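Long-range contacts in endoglucanase, family GH5 (Zobellia galactanivorans, PDB 6GL2), which probably hydrolyses beta-linked glucans, as a family GH5 glycoside hydrolase dedicated to hemicellulose breakdown: residues T46-I51 against L96-Y101; A23-G28 against M57-L62. All coordinates share one frame; numbering follows the deposited sequence.

Both contacts belong to the first part of a TIM barrel, and their centres lie about 10 Å apart. Interaction 2 pairs the first two barrel strands. Interaction 1 lies further out, where helix 48-57, which connects those strands, meets the turn after helix 82-96. Their segments alternate along the chain. Two probable hydrogen bonds join them: Lys-60 NZ to Glu-99 O at 2.8 Å and Leu-62 N to Tyr-101 O at 2.9 Å. The second continues the sheet to its third strand. Met-100 CB also packs 3.3 Å from Lys-60 O. Both contacts are away from the site where Asp-240, Thr-242 and Asp-248 can bind magnesium, which is not bound here.

Interaction 1. Residues T46-I51 against L96-Y101; sequences TTKAMI and LENEMY
The ammonium of Lys-48 meets Asn-98 through a water that accepts from Lys-48 NZ at 2.8 Å. The same water gives a weak bond to Asn-98 OD1 at 3.3 Å. Lys-48 NZ also forms a salt bridge with Asp-52 OD1, one turn further along the same helix. Asn-98 ND2 donates to Asp-52 OD1 as well, and to Phe-94 O. No direct hydrogen bond joins the segments; Asp-52 OD1 takes bonds from both side chains, and the water adds a weaker link.

The Lys-48 chain leaves with CG anti to the backbone N (chi1 -172°). Its extended run through chi3 carries Lys-48 CE to 3.2 Å from Glu-97 OE1, and the bend at chi4 (-69°) directs NZ. Lys-48 NZ stays 4.6 Å from Glu-97 OE1, too long for a salt bridge. Glu-97 was modelled in two conformers and this holds for the one described, so attraction is at most possible.

Deeper in, Ile-51 CG2 lies 4.1 Å from Asn-98 ND2 and 4.2 Å from Met-100 SD. The sulfur contact is apolar and buried.

Thr-47 is the N-cap of helix 48-57. Thr-47 OG1 accepts from Met-50 N at 3.3 Å, and Thr-47 N returns a weak bond to Met-50 SD, a capping box. Glu-99, with positive phi, is the C-prime residue of a Schellman motif closing helix 82-96. The contact sets the start of one outer barrel helix against the end of the next. Ile-51 also packs on Phe-94 and Ala-95 of helix 82-96. Met-100, just before strand 101-105, packs on Ile-54 and Ala-55 of helix 48-57 and on Leu-62 of strand 61-64.

Interaction 2. Residues A23-G28 against M57-L62; sequences AGWNLG and MGFKTL
Phe-59 has CG anti to its carbonyl carbon (chi1 -68°), which with chi2 brings a ring face against Trp-25 CB, a CH-pi contact of 3.8 Å from Trp-25 CB to the Phe-59 ring centroid. The segments hold the two strands of the first beta-alpha-beta unit of the TIM barrel, linked by helix 48-57. Trp-25 has CG anti to its backbone N (chi1 -179°), which directs the indole: its edge turns toward the Phe-59 face, with the planes at 50°.

The parallel pairing is short. Ala-23 O accepts twice, from Lys-60 N at 2.9 Å and from Thr-61 N at 3.2 Å. Lys-60 N approaches almost head-on, while Thr-61 N comes from off the carbonyl plane, so one oxygen grips two successive N-H groups. Trp-25 N then donates to Thr-61 O. Gly-24 CA makes a CA-H...O contact of 3.1 Å with Thr-61 O.

Gly-58 ends the preceding helix in a Schellman motif. A water bridges its carbonyl to Ala-23 N. Helix 329-336 covers Ala-23 and Phe-59 from outside, and strand 304-307 pairs with the other edge of strand 24-26. Leu-62 runs alongside Trp-25, and Leu-62 CD1 meets the indole edge in plane, 3.7 Å from Trp-25 CE3.

Interaction 1. Residues T46-I51 against L96-Y101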
loop_
_atom_site.group_PDB
_atom_site.type_symbol
_atom_site.label_atom_id
_atom_site.label_comp_id
_atom_site.label_asym_id
_atom_site.label_seq_id
_atom_site.Cartn_x
_atom_site.Cartn_y
_atom_site.Cartn_z
ATOM N N THR A 46 5.541 -10.262 -14.503
ATOM C CA THR A 46 6.605 -9.921 -13.590
ATOM C C THR A 46 7.596 -11.070 -13.529
ATOM O O THR A 46 7.242 -12.214 -13.508
ATOM C CB THR A 46 6.060 -9.455 -12.224
ATOM O OG1 THR A 46 5.197 -8.298 -12.463
ATOM C CG2 THR A 46 7.257 -8.849 -11.355
ATOM N N THR A 47 8.861 -10.723 -13.529
ATOM C CA THR A 47 9.952 -11.722 -13.419
ATOM C C THR A 47 10.867 -11.401 -12.291
ATOM O O THR A 47 10.926 -10.248 -11.766
ATOM C CB THR A 47 10.799 -11.744 -14.707
ATOM O OG1 THR A 47 11.490 -10.508 -14.822
ATOM C CG2 THR A 47 9.960 -12.007 -15.929
ATOM N N LYS A 48 11.647 -12.400 -11.851
ATOM C CA LYS A 48 12.635 -12.164 -10.823
ATOM C C LYS A 48 13.668 -11.171 -11.303
ATOM O O LYS A 48 14.103 -10.326 -10.500
ATOM C CB LYS A 48 13.339 -13.487 -10.430
ATOM C CG LYS A 48 14.247 -13.244 -9.205
ATOM C CD LYS A 48 14.814 -14.478 -8.586
ATOM C CE LYS A 48 15.636 -14.155 -7.335
ATOM N NZ LYS A 48 16.899 -13.437 -7.698
ATOM N N ALA A 49 14.053 -11.175 -12.559
ATOM C CA ALA A 49 14.993 -10.247 -13.085
ATOM C C ALA A 49 14.589 -8.781 -12.891
ATOM O O ALA A 49 15.376 -7.896 -12.613
ATOM C CB ALA A 49 15.282 -10.549 -14.583
ATOM N N MET A 50 13.281 -8.505 -12.967
ATOM C CA MET A 50 12.759 -7.212 -12.637
ATOM C C MET A 50 12.942 -6.864 -11.178
ATOM O O MET A 50 13.440 -5.803 -10.857
ATOM C CB MET A 50 11.277 -7.069 -13.019
ATOM C CG MET A 50 11.020 -7.192 -14.494
ATOM S SD MET A 50 9.223 -7.383 -14.818
ATOM C CE MET A 50 9.198 -7.979 -16.535
ATOM N N ILE A 51 12.428 -7.746 -10.350
ATOM C CA ILE A 51 12.572 -7.492 -8.910
ATOM C C ILE A 51 13.996 -7.368 -8.442
ATOM O O ILE A 51 14.336 -6.534 -7.581
ATOM C CB ILE A 51 11.790 -8.562 -8.136
ATOM C CG1 ILE A 51 10.319 -8.620 -8.557
ATOM C CG2 ILE A 51 11.956 -8.287 -6.624
ATOM C CD1 ILE A 51 9.592 -7.277 -8.564
ATOM N N LEU A 96 11.374 -11.695 -1.544
ATOM C CA LEU A 96 11.939 -12.284 -0.335
ATOM C C LEU A 96 13.301 -12.843 -0.546
ATOM O O LEU A 96 14.204 -12.682 0.321
ATOM C CB LEU A 96 11.020 -13.393 0.270
ATOM C CG LEU A 96 9.658 -12.874 0.772
ATOM C CD1 LEU A 96 8.671 -14.067 0.960
ATOM C CD2 LEU A 96 9.763 -11.993 2.054
ATOM N N GLU A 97 13.567 -13.446 -1.676
ATOM C CA GLU A 97 14.914 -13.971 -2.096
ATOM C C GLU A 97 15.953 -12.910 -2.227
ATOM O O GLU A 97 17.170 -13.188 -2.177
ATOM C CB GLU A 97 14.800 -14.712 -3.425
ATOM C CG GLU A 97 14.086 -16.048 -3.294
ATOM C CD GLU A 97 13.470 -16.578 -4.546
ATOM O OE1 GLU A 97 13.732 -16.048 -5.641
ATOM O OE2 GLU A 97 12.707 -17.567 -4.331
ATOM N N ASN A 98 15.544 -11.650 -2.429
ATOM C CA ASN A 98 16.341 -10.475 -2.513
ATOM C C ASN A 98 16.493 -9.805 -1.152
ATOM O O ASN A 98 16.921 -8.655 -1.096
ATOM C CB ASN A 98 15.800 -9.510 -3.567
ATOM C CG ASN A 98 16.297 -9.802 -4.952
ATOM O OD1 ASN A 98 17.485 -9.555 -5.291
ATOM N ND2 ASN A 98 15.447 -10.319 -5.822
ATOM N N GLU A 99 16.043 -10.481 -0.103
ATOM C CA GLU A 99 16.161 -9.959 1.235
ATOM C C GLU A 99 15.209 -8.791 1.513
ATOM O O GLU A 99 15.466 -8.006 2.433
ATOM C CB GLU A 99 17.628 -9.650 1.632
ATOM C CG GLU A 99 18.534 -10.882 1.449
ATOM C CD GLU A 99 17.990 -12.046 2.262
ATOM O OE1 GLU A 99 18.061 -11.967 3.503
ATOM O OE2 GLU A 99 17.476 -13.015 1.697
ATOM N N MET A 100 14.185 -8.603 0.698
ATOM C CA MET A 100 13.216 -7.522 0.861
ATOM C C MET A 100 12.045 -7.937 1.732
ATOM O O MET A 100 11.711 -9.105 1.871
ATOM C CB MET A 100 12.686 -7.097 -0.507
ATOM C CG MET A 100 13.772 -6.628 -1.473
ATOM S SD MET A 100 13.111 -6.337 -3.127
ATOM C CE MET A 100 12.421 -4.680 -2.870
ATOM N N TYR A 101 11.405 -6.911 2.279
ATOM C CA TYR A 101 10.073 -7.025 2.834
ATOM C C TYR A 101 9.078 -7.057 1.634
ATOM O O TYR A 101 9.383 -6.410 0.622
ATOM C CB TYR A 101 9.720 -5.829 3.724
ATOM C CG TYR A 101 10.488 -5.835 5.053
ATOM C CD1 TYR A 101 11.746 -5.303 5.129
ATOM C CD2 TYR A 101 9.959 -6.429 6.123
ATOM C CE1 TYR A 101 12.509 -5.377 6.344
ATOM C CE2 TYR A 101 10.656 -6.473 7.385
ATOM C CZ TYR A 101 11.911 -5.999 7.406
ATOM O OH TYR A 101 12.636 -6.073 8.590
HETATM O O HOH W 1 18.633 -12.648 -5.663
#

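Interaction 2. Residues A23-G28 against M57-L62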
loop_
_atom_site.group_PDB
_atom_site.type_symbol
_atom_site.label_atom_id
_atom_site.label_comp_id
_atom_site.label_asym_id
_atom_site.label_seq_id
_atom_site.Cartn_x
_atom_site.Cartn_y
_atom_site.Cartn_z
ATOM N N ALA A 23 13.085 2.047 2.385
ATOM C CA ALA A 23 12.269 2.676 1.375
ATOM C C ALA A 23 11.658 1.584 0.520
ATOM O O ALA A 23 12.266 0.505 0.310
ATOM C CB ALA A 23 13.083 3.593 0.498
ATOM N N GLY A 24 10.479 1.851 -0.032
ATOM C CA GLY A 24 9.803 0.872 -0.873
ATOM C C GLY A 24 9.430 1.347 -2.204
ATOM O O GLY A 24 9.439 2.535 -2.554
ATOM N N TRP A 25 9.097 0.373 -3.028
ATOM C CA TRP A 25 8.672 0.544 -4.420
ATOM C C TRP A 25 7.471 -0.366 -4.681
ATOM O O TRP A 25 7.463 -1.500 -4.248
ATOM C CB TRP A 25 9.848 0.234 -5.357
ATOM C CG TRP A 25 9.596 0.389 -6.810
ATOM C CD1 TRP A 25 9.885 1.491 -7.625
ATOM C CD2 TRP A 25 9.174 -0.650 -7.738
ATOM N NE1 TRP A 25 9.554 1.236 -8.943
ATOM C CE2 TRP A 25 9.156 -0.051 -9.058
ATOM C CE3 TRP A 25 8.795 -1.967 -7.595
ATOM C CZ2 TRP A 25 8.760 -0.773 -10.170
ATOM C CZ3 TRP A 25 8.423 -2.677 -8.747
ATOM C CH2 TRP A 25 8.425 -2.081 -10.014
ATOM N N ASN A 26 6.441 0.199 -5.331
ATOM C CA ASN A 26 5.224 -0.532 -5.745
ATOM C C ASN A 26 5.331 -1.164 -7.120
ATOM O O ASN A 26 5.637 -0.461 -8.057
ATOM C CB ASN A 26 4.001 0.412 -5.829
ATOM C CG ASN A 26 3.326 0.711 -4.517
ATOM O OD1 ASN A 26 2.532 -0.082 -4.035
ATOM N ND2 ASN A 26 3.680 1.844 -3.868
ATOM N N LEU A 27 5.000 -2.399 -7.187
ATOM C CA LEU A 27 4.779 -3.105 -8.447
ATOM C C LEU A 27 3.370 -2.782 -8.994
ATOM O O LEU A 27 2.465 -3.622 -8.932
ATOM C CB LEU A 27 5.040 -4.594 -8.306
ATOM C CG LEU A 27 5.024 -5.448 -9.552
ATOM C CD1 LEU A 27 6.254 -5.203 -10.420
ATOM C CD2 LEU A 27 4.785 -6.916 -9.311
ATOM N N GLY A 28 3.191 -1.530 -9.397
ATOM C CA GLY A 28 1.873 -1.117 -9.800
ATOM C C GLY A 28 1.473 -1.532 -11.201
ATOM O O GLY A 28 2.331 -1.732 -12.043
ATOM N N MET A 57 18.919 -1.485 -6.607
ATOM C CA MET A 57 18.840 -0.006 -6.493
ATOM C C MET A 57 18.784 0.405 -5.043
ATOM O O MET A 57 19.114 1.558 -4.739
ATOM C CB MET A 57 17.647 0.488 -7.366
ATOM C CG MET A 57 17.328 1.950 -7.204
ATOM S SD MET A 57 18.665 3.086 -7.635
ATOM C CE MET A 57 18.538 3.073 -9.431
ATOM N N GLY A 58 18.403 -0.481 -4.156
ATOM C CA GLY A 58 18.431 -0.200 -2.730
ATOM C C GLY A 58 17.084 -0.116 -2.001
ATOM O O GLY A 58 17.055 0.187 -0.844
ATOM N N PHE A 59 16.010 -0.364 -2.772
ATOM C CA PHE A 59 14.719 -0.506 -2.113
ATOM C C PHE A 59 14.721 -1.721 -1.202
ATOM O O PHE A 59 15.125 -2.801 -1.662
ATOM C CB PHE A 59 13.597 -0.619 -3.174
ATOM C CG PHE A 59 13.342 0.644 -3.983
ATOM C CD1 PHE A 59 12.668 1.701 -3.327
ATOM C CD2 PHE A 59 13.892 0.887 -5.214
ATOM C CE1 PHE A 59 12.440 2.881 -4.006
ATOM C CE2 PHE A 59 13.625 2.030 -5.922
ATOM C CZ PHE A 59 12.970 3.062 -5.250
ATOM N N LYS A 60 14.232 -1.570 -0.011
ATOM C CA LYS A 60 14.173 -2.637 0.945
ATOM C C LYS A 60 12.801 -3.351 1.037
ATOM O O LYS A 60 12.686 -4.446 1.520
ATOM C CB LYS A 60 14.679 -2.143 2.330
ATOM C CG LYS A 60 14.749 -3.225 3.341
ATOM C CD LYS A 60 15.761 -4.330 3.018
ATOM C CE LYS A 60 16.028 -5.354 4.157
ATOM N NZ LYS A 60 17.121 -6.278 3.846
ATOM N N THR A 61 11.793 -2.642 0.516
ATOM C CA THR A 61 10.385 -3.115 0.587
ATOM C C THR A 61 9.774 -3.096 -0.806
ATOM O O THR A 61 9.936 -2.138 -1.550
ATOM C CB THR A 61 9.501 -2.314 1.518
ATOM O OG1 THR A 61 10.025 -2.443 2.850
ATOM C CG2 THR A 61 8.044 -2.710 1.568
ATOM N N LEU A 62 9.182 -4.227 -1.221
ATOM C CA LEU A 62 8.314 -4.341 -2.345
ATOM C C LEU A 62 6.877 -4.325 -1.887
ATOM O O LEU A 62 6.450 -5.154 -1.092
ATOM C CB LEU A 62 8.542 -5.632 -3.118
ATOM C CG LEU A 62 7.677 -5.823 -4.381
ATOM C CD1 LEU A 62 8.065 -4.866 -5.458
ATOM C CD2 LEU A 62 7.674 -7.279 -4.845
HETATM O O HOH W 2 15.656 1.101 1.364
#